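Local coordinates for CRISPR-associated endonuclease Cas9 (Campylobacter jejuni subsp. jejuni serotype O:2, PDB 5X2H), which is an RNA-guided endonuclease of bacterial adaptive immunity that cuts invading DNA with two nuclease domains, RuvC-like and HNH, one for each strand, at residues W22-N27 / K474-V479; V431-D436 / T502-D507; S539-T544 / A562-Y567. All coordinates share one frame; numbering follows the deposited sequence.

Contact 1. Residues W22-N27 / K474-V479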
loop_
_atom_site.group_PDB
_atom_site.type_symbol
_atom_site.label_atom_id
_atom_site.label_comp_id
_atom_site.label_asym_id
_atom_site.label_seq_id
_atom_site.Cartn_x
_atom_site.Cartn_y
_atom_site.Cartn_z
ATOM N N TRP A 22 14.062 4.699 24.431
ATOM C CA TRP A 22 13.377 5.464 25.461
ATOM C C TRP A 22 14.219 5.515 26.728
ATOM O O TRP A 22 14.918 4.558 27.069
ATOM C CB TRP A 22 11.995 4.878 25.775
ATOM C CG TRP A 22 12.030 3.457 26.248
ATOM C CD1 TRP A 22 11.926 2.334 25.479
ATOM C CD2 TRP A 22 12.173 3.005 27.600
ATOM N NE1 TRP A 22 11.996 1.211 26.266
ATOM C CE2 TRP A 22 12.148 1.595 27.573
ATOM C CE3 TRP A 22 12.320 3.654 28.830
ATOM C CZ2 TRP A 22 12.266 0.825 28.728
ATOM C CZ3 TRP A 22 12.437 2.888 29.975
ATOM C CH2 TRP A 22 12.409 1.488 29.916
ATOM N N ALA A 23 14.135 6.648 27.422
ATOM C CA ALA A 23 14.833 6.859 28.680
ATOM C C ALA A 23 13.915 7.609 29.633
ATOM O O ALA A 23 13.082 8.415 29.209
ATOM C CB ALA A 23 16.140 7.636 28.481
ATOM N N PHE A 24 14.072 7.334 30.926
ATOM C CA PHE A 24 13.250 7.942 31.967
ATOM C C PHE A 24 14.163 8.561 33.015
ATOM O O PHE A 24 14.954 7.856 33.650
ATOM C CB PHE A 24 12.312 6.912 32.601
ATOM C CG PHE A 24 11.581 7.417 33.816
ATOM C CD1 PHE A 24 10.992 8.672 33.823
ATOM C CD2 PHE A 24 11.464 6.623 34.945
ATOM C CE1 PHE A 24 10.315 9.132 34.939
ATOM C CE2 PHE A 24 10.787 7.075 36.061
ATOM C CZ PHE A 24 10.211 8.332 36.057
ATOM N N SER A 25 14.046 9.873 33.193
ATOM C CA SER A 25 14.857 10.615 34.144
ATOM C C SER A 25 13.963 11.274 35.186
ATOM O O SER A 25 12.791 11.567 34.930
ATOM C CB SER A 25 15.708 11.680 33.442
ATOM O OG SER A 25 16.548 12.346 34.369
ATOM N N GLU A 26 14.531 11.500 36.368
ATOM C CA GLU A 26 13.834 12.181 37.452
ATOM C C GLU A 26 14.878 12.748 38.398
ATOM O O GLU A 26 15.797 12.030 38.804
ATOM C CB GLU A 26 12.891 11.230 38.199
ATOM C CG GLU A 26 12.186 11.874 39.384
ATOM C CD GLU A 26 11.247 10.925 40.101
ATOM O OE1 GLU A 26 11.525 9.709 40.127
ATOM O OE2 GLU A 26 10.223 11.399 40.636
ATOM N N ASN A 27 14.735 14.030 38.745
ATOM C CA ASN A 27 15.705 14.729 39.591
ATOM C C ASN A 27 17.106 14.658 38.989
ATOM O O ASN A 27 18.097 14.463 39.695
ATOM C CB ASN A 27 15.697 14.177 41.018
ATOM C CG ASN A 27 14.437 14.537 41.775
ATOM O OD1 ASN A 27 14.108 15.713 41.930
ATOM N ND2 ASN A 27 13.718 13.524 42.247
ATOM N N LYS A 474 1.966 3.440 32.793
ATOM C CA LYS A 474 1.406 2.478 33.734
ATOM C C LYS A 474 2.417 2.093 34.807
ATOM O O LYS A 474 2.032 1.808 35.947
ATOM C CB LYS A 474 0.924 1.228 32.994
ATOM C CG LYS A 474 -0.047 0.377 33.801
ATOM C CD LYS A 474 0.349 -1.093 33.811
ATOM C CE LYS A 474 0.102 -1.757 32.467
ATOM N NZ LYS A 474 -1.351 -1.869 32.150
ATOM N N LYS A 475 3.710 2.095 34.471
ATOM C CA LYS A 475 4.723 1.628 35.413
ATOM C C LYS A 475 5.114 2.709 36.415
ATOM O O LYS A 475 5.339 2.410 37.593
ATOM C CB LYS A 475 5.956 1.135 34.651
ATOM C CG LYS A 475 6.960 0.354 35.494
ATOM C CD LYS A 475 8.179 -0.039 34.662
ATOM C CE LYS A 475 9.216 -0.812 35.472
ATOM N NZ LYS A 475 8.891 -2.261 35.588
ATOM N N TYR A 476 5.196 3.970 35.978
ATOM C CA TYR A 476 5.708 5.041 36.822
ATOM C C TYR A 476 4.729 6.182 37.068
ATOM O O TYR A 476 5.024 7.046 37.900
ATOM C CB TYR A 476 6.997 5.627 36.223
ATOM C CG TYR A 476 8.091 4.612 35.987
ATOM C CD1 TYR A 476 8.843 4.112 37.042
ATOM C CD2 TYR A 476 8.379 4.160 34.705
ATOM C CE1 TYR A 476 9.848 3.184 36.828
ATOM C CE2 TYR A 476 9.381 3.235 34.482
ATOM C CZ TYR A 476 10.112 2.750 35.547
ATOM O OH TYR A 476 11.109 1.829 35.326
ATOM N N GLY A 477 3.594 6.223 36.380
ATOM C CA GLY A 477 2.638 7.296 36.583
ATOM C C GLY A 477 2.918 8.508 35.719
ATOM O O GLY A 477 3.781 8.507 34.837
ATOM N N LYS A 478 2.166 9.575 35.998
ATOM C CA LYS A 478 2.235 10.785 35.188
ATOM C C LYS A 478 3.630 11.404 35.230
ATOM O O LYS A 478 4.387 11.234 36.189
ATOM C CB LYS A 478 1.205 11.811 35.664
ATOM C CG LYS A 478 -0.241 11.474 35.341
ATOM C CD LYS A 478 -1.156 12.619 35.754
ATOM C CE LYS A 478 -2.623 12.274 35.557
ATOM N NZ LYS A 478 -2.955 12.008 34.132
ATOM N N VAL A 479 3.959 12.140 34.165
ATOM C CA VAL A 479 5.280 12.720 33.962
ATOM C C VAL A 479 5.106 14.198 33.630
ATOM O O VAL A 479 4.035 14.643 33.213
ATOM C CB VAL A 479 6.055 11.981 32.843
ATOM C CG1 VAL A 479 7.510 12.407 32.794
ATOM C CG2 VAL A 479 5.965 10.475 33.040
#
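Phe24 and Tyr476 make the aromatic contact between strand 19-26 and the C-terminal end of helix 456-476. CE2 of Phe24 lies over one face of the tyrosine ring, displaced toward its rim, and comes within 3.7 Å of Tyr476 CG. The ring centroids of Phe24 and Tyr476 are 4.6 Å apart with their planes at 36°, an oblique pairing. CG of Lys475 lies over the opposite face of the tyrosine ring, toward the rim. The phenylalanine reaches across because its CG stands anti to the backbone N (chi1 171°), sending the ring off the sheet toward the helix.

This is the RuvC-like domain with its RNase H fold, a central mixed sheet flanked by helices. Strand 19-26 pairs with 10-15 and 29-37, and helix 456-476 packs over one side of the sheet, where Trp22 also meets its Val468 and Leu472.

The polar interaction is at the far end of the tyrosine ring. A purely apolar phenylalanine suits the buried strand position, whereas tyrosine suits a partly exposed place where the helix ends: its ring packs on Phe24 while its OH is hydrogen-bonded to Asp32 OD2 on strand 29-37.

Contact 2. Residues V431-D436 / T502-D507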
loop_
_atom_site.group_PDB
_atom_site.type_symbol
_atom_site.label_atom_id
_atom_site.label_comp_id
_atom_site.label_asym_id
_atom_site.label_seq_id
_atom_site.Cartn_x
_atom_site.Cartn_y
_atom_site.Cartn_z
ATOM N N VAL A 431 -10.211 26.861 14.744
ATOM C CA VAL A 431 -9.830 25.545 14.251
ATOM C C VAL A 431 -10.091 24.506 15.332
ATOM O O VAL A 431 -9.848 24.740 16.523
ATOM C CB VAL A 431 -8.358 25.548 13.801
ATOM C CG1 VAL A 431 -7.448 26.019 14.929
ATOM C CG2 VAL A 431 -7.941 24.168 13.304
ATOM N N ALA A 432 -10.623 23.359 14.920
ATOM C CA ALA A 432 -10.950 22.306 15.867
ATOM C C ALA A 432 -9.684 21.748 16.506
ATOM O O ALA A 432 -8.680 21.510 15.831
ATOM C CB ALA A 432 -11.727 21.191 15.172
ATOM N N ILE A 433 -9.738 21.548 17.822
ATOM C CA ILE A 433 -8.619 20.995 18.574
ATOM C C ILE A 433 -9.189 20.230 19.761
ATOM O O ILE A 433 -10.257 20.564 20.282
ATOM C CB ILE A 433 -7.630 22.101 19.022
ATOM C CG1 ILE A 433 -6.324 21.490 19.535
ATOM C CG2 ILE A 433 -8.258 22.997 20.081
ATOM C CD1 ILE A 433 -5.280 22.516 19.924
ATOM N N ASN A 434 -8.480 19.184 20.174
ATOM C CA ASN A 434 -8.959 18.348 21.266
ATOM C C ASN A 434 -8.889 19.095 22.591
ATOM O O ASN A 434 -7.948 19.851 22.851
ATOM C CB ASN A 434 -8.146 17.059 21.351
ATOM C CG ASN A 434 -8.460 16.260 22.598
ATOM O OD1 ASN A 434 -9.532 15.667 22.715
ATOM N ND2 ASN A 434 -7.525 16.242 23.541
ATOM N N GLU A 435 -9.894 18.874 23.435
ATOM C CA GLU A 435 -9.971 19.509 24.744
ATOM C C GLU A 435 -9.841 18.536 25.905
ATOM O O GLU A 435 -9.343 18.925 26.963
ATOM C CB GLU A 435 -11.294 20.275 24.885
ATOM N N ASP A 436 -10.268 17.287 25.736
ATOM C CA ASP A 436 -10.230 16.295 26.809
ATOM C C ASP A 436 -8.914 15.531 26.721
ATOM O O ASP A 436 -8.746 14.655 25.869
ATOM C CB ASP A 436 -11.428 15.356 26.716
ATOM N N THR A 502 0.891 14.201 20.821
ATOM C CA THR A 502 1.076 13.943 22.244
ATOM C C THR A 502 0.548 15.090 23.101
ATOM O O THR A 502 -0.107 14.851 24.121
ATOM C CB THR A 502 2.553 13.685 22.545
ATOM O OG1 THR A 502 3.021 12.592 21.743
ATOM C CG2 THR A 502 2.747 13.339 24.014
ATOM N N LYS A 503 0.810 16.339 22.708
ATOM C CA LYS A 503 0.375 17.462 23.528
ATOM C C LYS A 503 -1.106 17.780 23.361
ATOM O O LYS A 503 -1.670 18.481 24.206
ATOM C CB LYS A 503 1.210 18.710 23.226
ATOM C CG LYS A 503 1.025 19.313 21.841
ATOM C CD LYS A 503 1.774 20.639 21.753
ATOM C CE LYS A 503 1.985 21.091 20.315
ATOM N NZ LYS A 503 0.721 21.483 19.630
ATOM N N ASP A 504 -1.748 17.280 22.306
ATOM C CA ASP A 504 -3.177 17.508 22.135
ATOM C C ASP A 504 -4.033 16.532 22.930
ATOM O O ASP A 504 -5.203 16.831 23.189
ATOM C CB ASP A 504 -3.564 17.415 20.657
ATOM C CG ASP A 504 -3.251 18.679 19.884
ATOM O OD1 ASP A 504 -2.642 19.603 20.463
ATOM O OD2 ASP A 504 -3.623 18.749 18.694
ATOM N N TYR A 505 -3.485 15.380 23.327
ATOM C CA TYR A 505 -4.299 14.307 23.882
ATOM C C TYR A 505 -3.803 13.721 25.195
ATOM O O TYR A 505 -4.531 12.920 25.792
ATOM C CB TYR A 505 -4.435 13.164 22.862
ATOM C CG TYR A 505 -5.337 13.504 21.700
ATOM C CD1 TYR A 505 -6.697 13.230 21.753
ATOM C CD2 TYR A 505 -4.834 14.110 20.557
ATOM C CE1 TYR A 505 -7.529 13.543 20.702
ATOM C CE2 TYR A 505 -5.661 14.429 19.499
ATOM C CZ TYR A 505 -7.008 14.142 19.577
ATOM O OH TYR A 505 -7.841 14.453 18.528
ATOM N N LEU A 506 -2.613 14.077 25.669
ATOM C CA LEU A 506 -2.073 13.512 26.899
ATOM C C LEU A 506 -2.097 14.550 28.014
ATOM O O LEU A 506 -1.750 15.715 27.801
ATOM C CB LEU A 506 -0.643 13.005 26.699
ATOM C CG LEU A 506 -0.099 12.118 27.822
ATOM C CD1 LEU A 506 -0.776 10.754 27.797
ATOM C CD2 LEU A 506 1.412 11.974 27.728
ATOM N N ASP A 507 -2.507 14.116 29.203
ATOM C CA ASP A 507 -2.520 14.973 30.381
ATOM C C ASP A 507 -1.229 14.775 31.164
ATOM O O ASP A 507 -0.853 13.640 31.474
ATOM C CB ASP A 507 -3.731 14.662 31.261
ATOM C CG ASP A 507 -3.919 15.677 32.370
ATOM O OD1 ASP A 507 -3.347 16.783 32.269
ATOM O OD2 ASP A 507 -4.635 15.366 33.343
#
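Asn434 meets the C-terminal part of helix 493-505 in two ways: its amide nitrogen turns to the backbone of Asp504, and its flat side chain lies over the ring of Tyr505. A chi1 of 171° swings the amide away from its own backbone N and out toward the helix. ND2 donates to Asp504 O at 2.4 Å with an N-H...O angle of 154°; the separation is very short for such a bond, so its exact length is doubtful. The same nitrogen donates to Asp436 O, at 3.1 Å, two residues further along its own loop. That oxygen lies in the amide plane, while the nitrogen stands above the plane of the Asp436 carbonyl. An amide suits this place because it is flat enough to lie on a ring while its N-H groups point outward; one NH2 can then probably serve both carbonyls.

Tyr505 offers a ring face, a flat partner for a flat amide. The two planes are stacked at 15°, with Asn434 CG 3.4 Å from Tyr505 CE1, and Asn434 CB makes a CH-pi contact 3.9 Å from the ring centroid. Tyr448 and Pro442, from the loop beyond Asp436, also pack against this ring.

Asp504 adds its carboxylate, which the apolar chain of Ile433 crosses at about a right angle in van der Waals contact, CG1 lying 3.9 Å from Asp504 OD2. That oxygen is already taken by the hydroxyls of Tyr448 and Tyr449. The contact thus ties the irregular linker leading to helix 456-476 onto the RuvC-like domain, close to the guide RNA, where Val431 packs on a sugar. Stacking and the bond to Asp436 O probably hold the amide flat against the ring, giving the loop a defined path past the helix.

Contact 3. Residues S539-T544 / A562-Y567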
loop_
_atom_site.group_PDB
_atom_site.type_symbol
_atom_site.label_atom_id
_atom_site.label_comp_id
_atom_site.label_asym_id
_atom_site.label_seq_id
_atom_site.Cartn_x
_atom_site.Cartn_y
_atom_site.Cartn_z
ATOM N N SER A 539 23.478 15.141 17.824
ATOM C CA SER A 539 24.668 14.558 17.216
ATOM C C SER A 539 25.938 15.214 17.738
ATOM O O SER A 539 26.979 14.553 17.841
ATOM C CB SER A 539 24.591 14.676 15.694
ATOM O OG SER A 539 23.432 14.031 15.194
ATOM N N ALA A 540 25.875 16.505 18.076
ATOM C CA ALA A 540 27.036 17.177 18.646
ATOM C C ALA A 540 27.287 16.740 20.084
ATOM O O ALA A 540 28.443 16.674 20.518
ATOM C CB ALA A 540 26.855 18.693 18.572
ATOM N N LEU A 541 26.224 16.440 20.835
ATOM C CA LEU A 541 26.397 15.920 22.187
ATOM C C LEU A 541 26.964 14.507 22.167
ATOM O O LEU A 541 27.731 14.134 23.063
ATOM C CB LEU A 541 25.061 15.957 22.935
ATOM C CG LEU A 541 25.063 16.237 24.443
ATOM C CD1 LEU A 541 23.653 16.556 24.918
ATOM C CD2 LEU A 541 25.639 15.073 25.241
ATOM N N ARG A 542 26.603 13.712 21.155
ATOM C CA ARG A 542 27.148 12.362 21.038
ATOM C C ARG A 542 28.664 12.395 20.899
ATOM O O ARG A 542 29.370 11.585 21.509
ATOM C CB ARG A 542 26.516 11.646 19.846
ATOM C CG ARG A 542 26.339 10.148 20.029
ATOM C CD ARG A 542 26.128 9.448 18.693
ATOM N NE ARG A 542 25.543 10.334 17.689
ATOM C CZ ARG A 542 24.238 10.496 17.497
ATOM N NH1 ARG A 542 23.368 9.829 18.243
ATOM N NH2 ARG A 542 23.802 11.325 16.558
ATOM N N HIS A 543 29.180 13.333 20.100
ATOM C CA HIS A 543 30.625 13.480 19.965
ATOM C C HIS A 543 31.246 14.075 21.221
ATOM O O HIS A 543 32.373 13.717 21.583
ATOM C CB HIS A 543 30.952 14.345 18.746
ATOM N N THR A 544 30.530 14.975 21.899
ATOM C CA THR A 544 31.064 15.595 23.108
ATOM C C THR A 544 31.167 14.588 24.247
ATOM O O THR A 544 32.210 14.479 24.901
ATOM C CB THR A 544 30.191 16.785 23.517
ATOM O OG1 THR A 544 30.459 17.898 22.653
ATOM C CG2 THR A 544 30.469 17.187 24.961
ATOM N N ALA A 562 18.434 8.185 23.279
ATOM C CA ALA A 562 17.327 8.642 24.112
ATOM C C ALA A 562 17.833 9.257 25.410
ATOM O O ALA A 562 17.243 10.214 25.924
ATOM C CB ALA A 562 16.372 7.484 24.400
ATOM N N VAL A 563 18.926 8.719 25.957
ATOM C CA VAL A 563 19.557 9.354 27.110
ATOM C C VAL A 563 20.050 10.746 26.741
ATOM O O VAL A 563 19.996 11.672 27.559
ATOM C CB VAL A 563 20.695 8.464 27.651
ATOM C CG1 VAL A 563 21.440 9.166 28.776
ATOM C CG2 VAL A 563 20.141 7.137 28.136
ATOM N N ILE A 564 20.518 10.924 25.503
ATOM C CA ILE A 564 20.932 12.246 25.049
ATOM C C ILE A 564 19.723 13.160 24.891
ATOM O O ILE A 564 19.775 14.343 25.250
ATOM C CB ILE A 564 21.736 12.135 23.740
ATOM C CG1 ILE A 564 23.100 11.496 24.002
ATOM C CG2 ILE A 564 21.906 13.503 23.089
ATOM C CD1 ILE A 564 23.966 11.382 22.766
ATOM N N ILE A 565 18.615 12.631 24.362
ATOM C CA ILE A 565 17.422 13.451 24.156
ATOM C C ILE A 565 16.916 14.000 25.484
ATOM O O ILE A 565 16.417 15.131 25.556
ATOM C CB ILE A 565 16.323 12.650 23.429
ATOM C CG1 ILE A 565 16.864 11.982 22.166
ATOM C CG2 ILE A 565 15.159 13.552 23.059
ATOM C CD1 ILE A 565 17.574 12.922 21.238
ATOM N N ALA A 566 17.039 13.214 26.555
ATOM C CA ALA A 566 16.564 13.648 27.862
ATOM C C ALA A 566 17.441 14.736 28.468
ATOM O O ALA A 566 16.965 15.493 29.321
ATOM C CB ALA A 566 16.481 12.456 28.816
ATOM N N TYR A 567 18.699 14.832 28.054
ATOM C CA TYR A 567 19.614 15.824 28.608
ATOM C C TYR A 567 20.125 16.771 27.526
ATOM O O TYR A 567 19.808 17.960 27.528
ATOM C CB TYR A 567 20.789 15.135 29.304
ATOM C CG TYR A 567 20.390 14.297 30.500
ATOM C CD1 TYR A 567 19.302 14.651 31.289
ATOM C CD2 TYR A 567 21.098 13.151 30.839
ATOM C CE1 TYR A 567 18.933 13.889 32.382
ATOM C CE2 TYR A 567 20.737 12.383 31.930
ATOM C CZ TYR A 567 19.654 12.756 32.698
ATOM O OH TYR A 567 19.291 11.993 33.784
#
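Leu541 and Ile564 supply the apolar packing between helices 535-544 and 557-566, whose backbones come nearest at these two residues, with 7.2 Å between their CA atoms. The two side chains slide past each other in opposite directions, and the CG2 branch of Ile564 lies 4.0 Å from Leu541 CD1 and as far from Leu541 CB. Leucine suits this partly exposed position because both the root and one tip of its side chain can rest on the isoleucine. The other branch of Ile564 works separately. With CG1 anti to the carbonyl carbon (chi1 -70°) and the chain extended at chi2 (-179°), Ile564 carries CD1 to the start of the Arg542 chain, 3.8 Å from both Arg542 CA and Arg542 CG. A beta-branched residue suits this buried site, since its two arms meet two successive residues of the neighbouring helix.

The polar interaction lies at the margin. Arg542, bent at chi3, lays its CB and CG across Ile564 CD1 at about a right angle and sends its guanidinium beyond, where NH1 forms a salt bridge with Asp561.

Both helices belong to the RuvC-like nuclease domain. Arginine combines apolar methylenes, which pack on Ile564, with a charged end held by Asp561, and its side chain lies about 6 Å from those of Asp14 and Glu485, predicted magnesium ligands.

How the contacts relate
The three contacts lie about one RuvC-like sheet. Contacts 1 and 3, with centres 19 Å apart, touch directly: the hydroxyls of Ser25 and Tyr567 are probably hydrogen-bonded, OG to OH at 2.8 Å, and Ala562 packs against Trp22 and Ala23. Strand 19-26 therefore meets helix 456-476 in contact 1 and helix 557-566 through contact 3. Contact 2, 21 Å from contact 1 between centres, meets it where Lys478 NZ approaches Asp507 O at 3.8 Å; contacts 2 and 3 do not touch. Contact 3 is the one beside the predicted metal site, whereas contact 2 comes nearest to nucleic acid, at about 4 Å between nearest atoms, against about 7 Å for contact 1 and about 16 Å for contact 3.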